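Local atomic coordinates of translation initiation factor eIF2 assembly protein (Schizosaccharomyces pombe, PDB entry 4ZGP), a protein that acts as an ATP-dependent chaperone that binds the gamma subunit of eIF2 and allows it to assemble with the alpha and beta subunits. Residues T192-F206 against I221-K233. Residues are numbered along the deposited sequence; the frame is centred on the assembly and turned at random. Where two conformers were deposited one is given.
Sequences TEFRCFVKSKRLIAF and IDCYEKLISDLLK. With ADP (adenosine-5'-diphosphate), chain C.
Ile228 CD1 stands over one face of the Phe206 ring, 3.6 Å from its centroid, in a CH-pi contact. Around the same ring, Ile221 CD1 and Glu225 CA approach obliquely, and Glu225 CB touches CE2. CG of Phe206 sits between its backbone N and carbonyl carbon (chi1 72°), which swings the ring against the helix. The Tyr224 ring takes Phe194 CZ over one face, displaced toward the rim. The two ring planes are 51° apart, and Phe194 CE2 comes within 3.6 Å of Tyr224 CD1. The tyrosine hydroxyl lies beside the methyl CG2 of Thr192. Ile228 branches between the two strands. Its CG2, anti to the backbone N, packs on Cys196 SG at 3.6 Å and on Leu203 CD2 at 3.9 Å, while CD1 lies between the Phe206 ring and Phe194. Replacing Phe206 by an alanine would probably open a gap beneath Ile228 CD1 and leave Ile221 without its ring partner.

Helix 221-233 packs across the hairpin of strands 193-199 and 202-208 in this ATP-grasp protein, crossing the first strand at -52°. No hydrogen bond joins the helix to these strand residues; the contact is largely apolar. A type I' turn from Lys199 to Arg202 closes the hairpin. Near it, Leu232 CD1 meets Val198 CG2 tip to tip at 3.8 Å, and CD2 lies against the N and CB of Leu203. The first side-chain bond of Arg195 points away from the helix; its NE is salt-bridged to Asp246. In the conformer given, Glu193 OE1 accepts a hydrogen bond from ADP O3' at 2.7 Å, and OE2 forms a salt bridge with Arg209.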
loop_
_atom_site.group_PDB
_atom_site.type_symbol
_atom_site.label_atom_id
_atom_site.label_comp_id
_atom_site.label_asym_id
_atom_site.label_seq_id
_atom_site.Cartn_x
_atom_site.Cartn_y
_atom_site.Cartn_z
ATOM N N THR A 192 -0.532 -5.961 -14.712
ATOM C CA THR A 192 -0.294 -7.261 -14.078
ATOM C C THR A 192 -0.155 -7.092 -12.561
ATOM O O THR A 192 0.520 -7.890 -11.887
ATOM C CB THR A 192 0.928 -7.991 -14.661
ATOM O OG1 THR A 192 2.106 -7.241 -14.398
ATOM C CG2 THR A 192 0.777 -8.170 -16.188
ATOM N N GLU A 193 -0.825 -6.064 -12.051
ATOM C CA GLU A 193 -0.973 -5.919 -10.611
ATOM C C GLU A 193 -2.399 -6.296 -10.218
ATOM O O GLU A 193 -3.354 -6.029 -10.954
ATOM C CB GLU A 193 -0.638 -4.502 -10.146
ATOM C CG GLU A 193 0.053 -4.494 -8.791
ATOM C CD GLU A 193 -0.160 -3.227 -8.005
ATOM O OE1 GLU A 193 -0.299 -2.149 -8.629
ATOM O OE2 GLU A 193 -0.190 -3.322 -6.763
ATOM N N PHE A 194 -2.532 -6.936 -9.062
ATOM C CA PHE A 194 -3.851 -7.418 -8.634
ATOM C C PHE A 194 -4.118 -7.046 -7.187
ATOM O O PHE A 194 -3.193 -6.892 -6.395
ATOM C CB PHE A 194 -3.963 -8.947 -8.787
ATOM C CG PHE A 194 -3.750 -9.427 -10.188
ATOM C CD1 PHE A 194 -4.816 -9.495 -11.076
ATOM C CD2 PHE A 194 -2.472 -9.765 -10.632
ATOM C CE1 PHE A 194 -4.625 -9.920 -12.403
ATOM C CE2 PHE A 194 -2.274 -10.211 -11.963
ATOM C CZ PHE A 194 -3.348 -10.289 -12.834
ATOM N N ARG A 195 -5.396 -6.952 -6.844
ATOM C CA ARG A 195 -5.796 -6.762 -5.461
ATOM C C ARG A 195 -6.543 -8.013 -5.017
ATOM O O ARG A 195 -7.433 -8.472 -5.720
ATOM C CB ARG A 195 -6.663 -5.522 -5.315
ATOM C CG ARG A 195 -7.212 -5.343 -3.903
ATOM C CD ARG A 195 -7.515 -3.885 -3.592
ATOM N NE ARG A 195 -6.301 -3.082 -3.463
ATOM C CZ ARG A 195 -6.291 -1.795 -3.134
ATOM N NH1 ARG A 195 -7.439 -1.161 -2.934
ATOM N NH2 ARG A 195 -5.129 -1.137 -3.008
ATOM N N CYS A 196 -6.174 -8.548 -3.851
ATOM C CA CYS A 196 -6.516 -9.917 -3.468
ATOM C C CYS A 196 -7.135 -9.910 -2.085
ATOM O O CYS A 196 -6.574 -9.383 -1.120
ATOM C CB CYS A 196 -5.280 -10.820 -3.492
ATOM S SG CYS A 196 -4.292 -10.680 -5.023
ATOM N N PHE A 197 -8.305 -10.520 -1.994
ATOM C CA PHE A 197 -9.137 -10.377 -0.826
ATOM C C PHE A 197 -9.169 -11.693 -0.071
ATOM O O PHE A 197 -9.391 -12.757 -0.650
ATOM C CB PHE A 197 -10.547 -9.939 -1.246
ATOM C CG PHE A 197 -10.574 -8.626 -1.966
ATOM C CD1 PHE A 197 -10.400 -8.565 -3.342
ATOM C CD2 PHE A 197 -10.796 -7.452 -1.275
ATOM C CE1 PHE A 197 -10.438 -7.340 -4.003
ATOM C CE2 PHE A 197 -10.830 -6.232 -1.933
ATOM C CZ PHE A 197 -10.656 -6.173 -3.291
ATOM N N VAL A 198 -8.913 -11.605 1.227
ATOM C CA VAL A 198 -8.715 -12.763 2.058
ATOM C C VAL A 198 -9.692 -12.722 3.223
ATOM O O VAL A 198 -9.777 -11.726 3.922
ATOM C CB VAL A 198 -7.273 -12.820 2.626
ATOM C CG1 VAL A 198 -7.124 -14.012 3.545
ATOM C CG2 VAL A 198 -6.247 -12.875 1.496
ATOM N N LYS A 199 -10.421 -13.813 3.424
ATOM C CA LYS A 199 -11.369 -13.886 4.532
ATOM C C LYS A 199 -11.247 -15.256 5.174
ATOM O O LYS A 199 -11.218 -16.270 4.477
ATOM C CB LYS A 199 -12.802 -13.637 4.049
ATOM C CG LYS A 199 -13.831 -13.673 5.166
ATOM C CD LYS A 199 -15.240 -13.823 4.614
ATOM C CE LYS A 199 -15.702 -12.537 4.011
ATOM N NZ LYS A 199 -17.167 -12.549 3.654
ATOM N N SER A 200 -11.143 -15.266 6.501
ATOM C CA SER A 200 -10.831 -16.473 7.263
ATOM C C SER A 200 -9.651 -17.221 6.654
ATOM O O SER A 200 -9.702 -18.430 6.466
ATOM C CB SER A 200 -12.071 -17.375 7.370
ATOM O OG SER A 200 -13.176 -16.586 7.768
ATOM N N LYS A 201 -8.600 -16.467 6.320
ATOM C CA LYS A 201 -7.357 -17.001 5.773
ATOM C C LYS A 201 -7.512 -17.687 4.420
ATOM O O LYS A 201 -6.617 -18.410 3.970
ATOM C CB LYS A 201 -6.714 -17.972 6.770
ATOM C CG LYS A 201 -6.225 -17.304 8.043
ATOM C CD LYS A 201 -5.310 -16.126 7.721
ATOM C CE LYS A 201 -4.426 -15.742 8.909
ATOM N NZ LYS A 201 -3.640 -14.508 8.614
ATOM N N ARG A 202 -8.632 -17.451 3.748
ATOM C CA ARG A 202 -8.788 -18.021 2.428
ATOM C C ARG A 202 -8.937 -16.910 1.365
ATOM O O ARG A 202 -9.493 -15.855 1.631
ATOM C CB ARG A 202 -9.993 -18.967 2.411
ATOM C CG ARG A 202 -9.766 -20.203 3.300
ATOM C CD ARG A 202 -11.039 -21.009 3.526
ATOM N NE ARG A 202 -11.689 -21.368 2.268
ATOM C CZ ARG A 202 -11.319 -22.391 1.504
ATOM N NH1 ARG A 202 -10.303 -23.164 1.869
ATOM N NH2 ARG A 202 -11.968 -22.637 0.375
ATOM N N LEU A 203 -8.429 -17.176 0.174
ATOM C CA LEU A 203 -8.565 -16.244 -0.937
ATOM C C LEU A 203 -9.958 -16.354 -1.553
ATOM O O LEU A 203 -10.247 -17.339 -2.233
ATOM C CB LEU A 203 -7.512 -16.541 -1.989
ATOM C CG LEU A 203 -7.498 -15.656 -3.235
ATOM C CD1 LEU A 203 -6.952 -14.285 -2.886
ATOM C CD2 LEU A 203 -6.642 -16.307 -4.324
ATOM N N ILE A 204 -10.789 -15.354 -1.319
ATOM C CA ILE A 204 -12.170 -15.407 -1.785
ATOM C C ILE A 204 -12.355 -14.701 -3.128
ATOM O O ILE A 204 -13.317 -14.978 -3.853
ATOM C CB ILE A 204 -13.124 -14.804 -0.762
ATOM C CG1 ILE A 204 -12.762 -13.343 -0.461
ATOM C CG2 ILE A 204 -13.115 -15.640 0.516
ATOM C CD1 ILE A 204 -13.808 -12.575 0.311
ATOM N N ALA A 205 -11.432 -13.801 -3.461
ATOM C CA ALA A 205 -11.572 -12.974 -4.662
ATOM C C ALA A 205 -10.284 -12.241 -4.979
ATOM O O ALA A 205 -9.533 -11.908 -4.072
ATOM C CB ALA A 205 -12.684 -11.952 -4.489
ATOM N N PHE A 206 -10.060 -11.963 -6.261
ATOM C CA PHE A 206 -9.040 -10.981 -6.640
ATOM C C PHE A 206 -9.391 -10.361 -7.972
ATOM O O PHE A 206 -10.146 -10.937 -8.768
ATOM C CB PHE A 206 -7.619 -11.591 -6.673
ATOM C CG PHE A 206 -7.334 -12.540 -7.818
ATOM C CD1 PHE A 206 -6.840 -12.076 -9.041
ATOM C CD2 PHE A 206 -7.468 -13.905 -7.644
ATOM C CE1 PHE A 206 -6.540 -12.943 -10.072
ATOM C CE2 PHE A 206 -7.156 -14.797 -8.685
ATOM C CZ PHE A 206 -6.689 -14.316 -9.895
ATOM N N ILE A 221 -5.085 -16.654 -16.771
ATOM C CA ILE A 221 -5.667 -16.391 -15.459
ATOM C C ILE A 221 -5.403 -17.522 -14.461
ATOM O O ILE A 221 -5.211 -17.256 -13.277
ATOM C CB ILE A 221 -7.197 -16.087 -15.571
ATOM C CG1 ILE A 221 -7.669 -15.338 -14.318
ATOM C CG2 ILE A 221 -8.015 -17.336 -15.841
ATOM C CD1 ILE A 221 -6.836 -14.080 -14.015
ATOM N N ASP A 222 -5.337 -18.773 -14.919
ATOM C CA ASP A 222 -5.063 -19.880 -14.003
ATOM C C ASP A 222 -3.632 -19.793 -13.467
ATOM O O ASP A 222 -3.367 -20.093 -12.301
ATOM C CB ASP A 222 -5.291 -21.236 -14.690
ATOM C CG ASP A 222 -6.749 -21.454 -15.085
ATOM O OD1 ASP A 222 -7.647 -21.052 -14.317
ATOM O OD2 ASP A 222 -6.997 -22.024 -16.167
ATOM N N CYS A 223 -2.716 -19.355 -14.317
ATOM C CA CYS A 223 -1.332 -19.150 -13.904
ATOM C C CYS A 223 -1.267 -18.046 -12.839
ATOM O O CYS A 223 -0.640 -18.230 -11.790
ATOM C CB CYS A 223 -0.458 -18.802 -15.111
ATOM S SG CYS A 223 1.296 -18.619 -14.741
ATOM N N TYR A 224 -1.933 -16.919 -13.092
ATOM C CA TYR A 224 -1.951 -15.830 -12.105
ATOM C C TYR A 224 -2.565 -16.281 -10.788
ATOM O O TYR A 224 -2.040 -15.970 -9.720
ATOM C CB TYR A 224 -2.713 -14.604 -12.635
ATOM C CG TYR A 224 -1.944 -13.830 -13.676
ATOM C CD1 TYR A 224 -0.765 -13.182 -13.345
ATOM C CD2 TYR A 224 -2.394 -13.737 -14.990
ATOM C CE1 TYR A 224 -0.040 -12.474 -14.285
ATOM C CE2 TYR A 224 -1.671 -13.023 -15.942
ATOM C CZ TYR A 224 -0.494 -12.395 -15.579
ATOM O OH TYR A 224 0.248 -11.680 -16.499
ATOM N N GLU A 225 -3.670 -17.025 -10.873
ATOM C CA GLU A 225 -4.355 -17.496 -9.686
ATOM C C GLU A 225 -3.444 -18.376 -8.841
ATOM O O GLU A 225 -3.388 -18.225 -7.617
ATOM C CB GLU A 225 -5.634 -18.259 -10.053
ATOM C CG GLU A 225 -6.358 -18.808 -8.831
ATOM C CD GLU A 225 -7.583 -19.634 -9.190
ATOM O OE1 GLU A 225 -8.176 -20.237 -8.274
ATOM O OE2 GLU A 225 -7.949 -19.678 -10.381
ATOM N N LYS A 226 -2.723 -19.286 -9.496
ATOM C CA LYS A 226 -1.829 -20.198 -8.778
ATOM C C LYS A 226 -0.712 -19.427 -8.088
ATOM O O LYS A 226 -0.378 -19.716 -6.951
ATOM C CB LYS A 226 -1.235 -21.250 -9.732
ATOM C CG LYS A 226 -0.144 -22.107 -9.120
ATOM C CD LYS A 226 -0.631 -22.893 -7.906
ATOM C CE LYS A 226 0.305 -24.062 -7.577
ATOM N NZ LYS A 226 1.747 -23.678 -7.612
ATOM N N LEU A 227 -0.135 -18.451 -8.774
ATOM C CA LEU A 227 0.924 -17.641 -8.160
ATOM C C LEU A 227 0.411 -16.810 -6.965
ATOM O O LEU A 227 1.119 -16.647 -5.969
ATOM C CB LEU A 227 1.555 -16.718 -9.189
ATOM C CG LEU A 227 2.356 -17.421 -10.283
ATOM C CD1 LEU A 227 2.854 -16.413 -11.312
ATOM C CD2 LEU A 227 3.511 -18.220 -9.684
ATOM N N ILE A 228 -0.816 -16.307 -7.060
ATOM C CA ILE A 228 -1.420 -15.541 -5.956
ATOM C C ILE A 228 -1.721 -16.456 -4.770
ATOM O O ILE A 228 -1.468 -16.090 -3.621
ATOM C CB ILE A 228 -2.704 -14.811 -6.416
ATOM C CG1 ILE A 228 -2.321 -13.698 -7.409
ATOM C CG2 ILE A 228 -3.465 -14.212 -5.235
ATOM C CD1 ILE A 228 -3.498 -12.990 -8.105
ATOM N N SER A 229 -2.278 -17.630 -5.058
ATOM C CA SER A 229 -2.559 -18.659 -4.052
ATOM C C SER A 229 -1.280 -19.066 -3.315
ATOM O O SER A 229 -1.241 -19.190 -2.088
ATOM C CB SER A 229 -3.195 -19.879 -4.736
ATOM O OG SER A 229 -3.677 -20.824 -3.807
ATOM N N ASP A 230 -0.232 -19.304 -4.091
ATOM C CA ASP A 230 1.057 -19.681 -3.516
ATOM C C ASP A 230 1.625 -18.588 -2.621
ATOM O O ASP A 230 2.181 -18.877 -1.557
ATOM C CB ASP A 230 2.059 -20.007 -4.616
ATOM C CG ASP A 230 1.787 -21.349 -5.289
ATOM O OD1 ASP A 230 1.000 -22.164 -4.745
ATOM O OD2 ASP A 230 2.370 -21.580 -6.367
ATOM N N LEU A 231 1.501 -17.332 -3.047
ATOM C CA LEU A 231 1.970 -16.224 -2.209
ATOM C C LEU A 231 1.184 -16.178 -0.888
ATOM O O LEU A 231 1.767 -16.012 0.177
ATOM C CB LEU A 231 1.860 -14.881 -2.949
ATOM C CG LEU A 231 2.271 -13.626 -2.185
ATOM C CD1 LEU A 231 3.688 -13.787 -1.663
ATOM C CD2 LEU A 231 2.191 -12.377 -3.066
ATOM N N LEU A 232 -0.133 -16.351 -0.954
ATOM C CA LEU A 232 -0.945 -16.277 0.253
ATOM C C LEU A 232 -0.495 -17.326 1.275
ATOM O O LEU A 232 -0.527 -17.074 2.475
ATOM C CB LEU A 232 -2.443 -16.453 -0.066
ATOM C CG LEU A 232 -3.374 -16.519 1.161
ATOM C CD1 LEU A 232 -3.321 -15.267 2.089
ATOM C CD2 LEU A 232 -4.823 -16.808 0.712
ATOM N N LYS A 233 -0.051 -18.491 0.806
ATOM C CA LYS A 233 0.462 -19.505 1.730
ATOM C C LYS A 233 1.680 -18.992 2.477
ATOM O O LYS A 233 1.949 -19.400 3.616
ATOM C CB LYS A 233 0.831 -20.793 0.998
ATOM C CG LYS A 233 -0.355 -21.555 0.454
ATOM C CD LYS A 233 0.130 -22.744 -0.374
ATOM C CE LYS A 233 -1.040 -23.569 -0.906
ATOM N NZ LYS A 233 -1.889 -22.807 -1.872
HETATM P PB ADP C . -1.810 1.450 -2.227
HETATM O O1B ADP C . -1.934 0.043 -1.663
HETATM O O2B ADP C . -1.984 2.545 -1.191
HETATM O O3B ADP C . -2.575 1.584 -3.527
HETATM P PA ADP C . 0.741 0.608 -3.316
HETATM O O1A ADP C . 0.006 -0.702 -3.458
HETATM O O2A ADP C . 2.081 0.723 -2.611
HETATM O O3A ADP C . -0.246 1.678 -2.611
HETATM O "O5'" ADP C . 0.931 1.184 -4.803
HETATM C "C5'" ADP C . 0.117 2.228 -5.337
HETATM C "C4'" ADP C . 0.460 2.268 -6.816
HETATM O "O4'" ADP C . 1.743 2.873 -6.987
HETATM C "C3'" ADP C . 0.571 0.858 -7.375
HETATM O "O3'" ADP C . -0.617 0.488 -8.081
HETATM C "C2'" ADP C . 1.775 0.888 -8.292
HETATM O "O2'" ADP C . 1.377 1.014 -9.660
HETATM C "C1'" ADP C . 2.557 2.122 -7.893
HETATM N N9 ADP C . 3.776 1.666 -7.180
HETATM C C8 ADP C . 3.814 1.230 -5.902
HETATM N N7 ADP C . 5.082 0.882 -5.547
HETATM C C5 ADP C . 5.879 1.098 -6.618
HETATM C C6 ADP C . 7.323 0.948 -6.914
HETATM N N6 ADP C . 8.161 0.481 -5.952
HETATM N N1 ADP C . 7.761 1.288 -8.156
HETATM C C2 ADP C . 6.905 1.759 -9.089
HETATM N N3 ADP C . 5.580 1.923 -8.889
HETATM C C4 ADP C . 5.016 1.616 -7.691
#